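Aln2 (Streptomyces sp. CM020, PDB 6P7L) is a noncanonical NTF2-like superfamily protein that probably takes part in the biosynthesis of the polyketide antibiotic alnumycin. Local coordinates at the interface of chains A and B. Sequence-based numbering; all coordinates share one arbitrary frame. Chains: chain A/B, Aln2.

Contact 1: the interface of chains A and B. Residues chain A 137-138, 162-163; chain B 100, 125, 127, 133.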
# COMPACT_ATOMS: atom_id res chain seq x y z
N PRO A 137 3.85 14.46 6.53
CA PRO A 137 3.94 14.86 5.12
C PRO A 137 4.44 13.72 4.26
O PRO A 137 5.38 12.98 4.61
CB PRO A 137 4.92 16.04 5.14
CG PRO A 137 5.13 16.39 6.59
CD PRO A 137 4.55 15.37 7.46
N THR A 138 3.84 13.58 3.08
CA THR A 138 4.27 12.51 2.22
C THR A 138 5.65 12.82 1.65
O THR A 138 6.10 13.97 1.60
CB THR A 138 3.24 12.27 1.14
OG1 THR A 138 2.99 13.47 0.45
CG2 THR A 138 1.94 11.80 1.72
N ASP A 162 7.46 16.21 0.53
CA ASP A 162 6.59 16.94 -0.37
C ASP A 162 6.28 18.33 0.16
O ASP A 162 6.07 19.25 -0.64
CB ASP A 162 5.29 16.16 -0.59
CG ASP A 162 5.47 15.00 -1.58
OD1 ASP A 162 6.26 15.16 -2.54
OD2 ASP A 162 4.76 13.95 -1.42
N ASP A 163 6.22 18.52 1.49
CA ASP A 163 5.96 19.88 1.98
C ASP A 163 7.12 20.82 1.61
O ASP A 163 6.90 21.98 1.25
CB ASP A 163 5.71 19.88 3.48
CG ASP A 163 6.85 19.33 4.29
OD1 ASP A 163 7.44 18.31 3.88
OD2 ASP A 163 7.13 19.95 5.33
N ARG B 100 -0.61 12.86 -3.76
CA ARG B 100 -0.08 11.51 -3.94
C ARG B 100 -1.24 10.53 -3.95
O ARG B 100 -2.03 10.52 -3.01
CB ARG B 100 0.92 11.14 -2.84
CG ARG B 100 2.13 12.02 -2.82
CD ARG B 100 3.04 11.72 -4.00
NE ARG B 100 4.17 12.64 -4.03
CZ ARG B 100 4.88 12.93 -5.12
NH1 ARG B 100 4.60 12.37 -6.30
NH2 ARG B 100 5.88 13.80 -5.04
N THR B 125 -3.72 11.72 -0.98
CA THR B 125 -3.27 12.64 0.05
C THR B 125 -2.83 13.93 -0.63
O THR B 125 -2.31 13.91 -1.74
CB THR B 125 -2.12 12.06 0.89
OG1 THR B 125 -1.02 11.69 0.06
CG2 THR B 125 -2.56 10.85 1.67
N THR B 127 -0.57 17.27 0.38
CA THR B 127 0.34 17.82 1.39
C THR B 127 0.63 19.28 1.09
O THR B 127 1.05 19.63 -0.02
CB THR B 127 1.62 16.99 1.46
OG1 THR B 127 1.25 15.64 1.83
CG2 THR B 127 2.58 17.53 2.47
N VAL B 133 -1.61 17.19 5.86
CA VAL B 133 -1.97 16.19 4.87
C VAL B 133 -3.49 16.05 4.88
O VAL B 133 -4.07 15.46 5.80
CB VAL B 133 -1.31 14.83 5.15
CG1 VAL B 133 -1.72 13.83 4.06
CG2 VAL B 133 0.19 14.99 5.18
O HOH W 1 0.49 14.03 -0.39
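B:Arg100 meets A:Asp162 side-on, in a salt bridge between two copies of an NTF2-like, SnoaL-type protein, and the pair illustrates how a charged contact between subunits can be tied into a polar network. The arginine uses NE and one terminal nitrogen, one for each carboxylate oxygen: NH2 lies 2.9 Å from A:Asp162 OD1 and NE lies 3.0 Å from A:Asp162 OD2. Both bonds are nearly straight. The carboxylate sits at the edge of the guanidinium and in its plane, but its own plane is turned by 30°, and the nitrogens therefore reach the syn sides of the oxygens from somewhat out of the carboxylate plane. A bend at chi2 of B:Arg100 (-72°) swings the guanidinium off strand 98-104 towards the first turn of helix 162-168.

Hydrogen bonds of hydroxyl groups extend this pair. Within chain A, the hydroxyl OG1 of A:Thr138 donates to A:Asp162 OD2 over 2.6 Å, taking the anti lone pair while B:Arg100 NE occupies the syn side; the two donors together would fix the rotation of the carboxylate. The same hydroxyl is hydrogen-bonded at 3.1 Å to OG1 of B:Thr127, where the two threonine side chains run antiparallel, side by side; either hydroxyl could be the donor as far as the coordinates show. One water joins A:Thr138 OG1, B:Thr125 OG1 and B:Thr127 OG1, drawing a second threonine of strand 116-127 into the network. Beside that water the methyl CG2 of A:Thr138 packs 3.4 Å from B:Thr125 OG1, a contact and not a bond.

Apolar contacts line the other flank. B:Thr127 points its hydroxyl at the network and its methyl CG2, on the opposite side of CB from the backbone N, at A:Pro137. This methyl packs 3.8 Å from CB of A:Pro137 and near CB of A:Asp163. CG2 of B:Val133 lies 3.7 Å from CA of the same A:Pro137.

Contact 2: the interface of chains A and B. Residues chain A 163, 167; chain B 129-130.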
# COMPACT_ATOMS: atom_id res chain seq x y z
N ASP A 163 6.22 18.52 1.49
CA ASP A 163 5.96 19.88 1.98
C ASP A 163 7.12 20.82 1.61
O ASP A 163 6.90 21.98 1.25
CB ASP A 163 5.71 19.88 3.48
CG ASP A 163 6.85 19.33 4.29
OD1 ASP A 163 7.44 18.31 3.88
OD2 ASP A 163 7.13 19.95 5.33
N ARG A 167 6.99 24.15 -0.70
CA ARG A 167 7.48 25.44 -0.23
C ARG A 167 8.43 26.06 -1.24
O ARG A 167 8.36 27.26 -1.51
CB ARG A 167 8.16 25.29 1.12
CG ARG A 167 7.21 24.92 2.24
CD ARG A 167 7.91 24.85 3.60
NE ARG A 167 8.27 26.16 4.07
CZ ARG A 167 7.46 26.97 4.78
NH1 ARG A 167 6.25 26.58 5.15
NH2 ARG A 167 7.86 28.16 5.15
N ALA B 129 2.21 23.28 2.06
CA ALA B 129 3.52 23.86 2.35
C ALA B 129 3.90 23.73 3.82
O ALA B 129 5.08 23.92 4.16
CB ALA B 129 3.52 25.36 1.95
N GLN B 130 2.91 23.55 4.70
CA GLN B 130 3.15 23.34 6.12
C GLN B 130 3.12 21.87 6.50
O GLN B 130 3.11 21.55 7.70
CB GLN B 130 2.13 24.11 6.96
CG GLN B 130 2.37 25.64 7.02
CD GLN B 130 2.21 26.31 5.66
OE1 GLN B 130 3.19 26.85 5.12
NE2 GLN B 130 1.00 26.27 5.11
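A:Arg167 and B:Gln130 stand roughly perpendicular beside B:Ala129, an example of how N-H direction, and not distance alone, decides which nearby oxygen is bonded. The guanidinium nitrogen NH1 donates to the carbonyl oxygen O of B:Ala129 over 3.1 Å, and the bond is nearly straight. That oxygen lies at the edge of the guanidinium, close to its plane. Seen from the carbonyl, however, the nitrogen stands above the plane, 54° out of it, and is not directed at a lone pair.

The amide oxygen OE1 of B:Gln130 is also 3.1 Å from A:Arg167 NH1, yet no N-H of that nitrogen is aimed at OE1 and no hydrogen bond forms. The amide and guanidinium planes are 88° apart, and what remains is proximity, perhaps with some electrostatic attraction between the oxygen and the arginine's charge.

The arginine chain is extended through chi2, then turns at chi3 (72°) and again at chi4, which together bring NH1 round to the B:Ala129 carbonyl oxygen instead of carrying it straight past. Nearer the backbone, its methylene CG packs 3.7 Å from the methyl CB of B:Ala129, giving the polar grip an apolar flank.

A:Arg167 belongs to helix 162-168, near the C-terminal end of the modelled chain, whereas B:Ala129 and B:Gln130 lie in the loop joining strands 116-127 and 133-135 of the partner.

Contact 1 and contact 2 are neighbouring patches of one interface, their C-alpha centres about 8 Å apart. They share A:Asp163, and helix 162-168 of chain A serves both: its first turn faces contact 1 and its later part contact 2. Contact 1 also draws on the loop of A:Pro137 and A:Thr138 and, on chain B, on strands 98-104, 116-127 and 133-135; the loop between the last two serves contact 2. The helix thus bridges strand ends and the connecting loop of its partner. The deposited assembly holds three copies and the whole interface is not an exact two-fold; the structure alone does not show whether this pairing persists in solution.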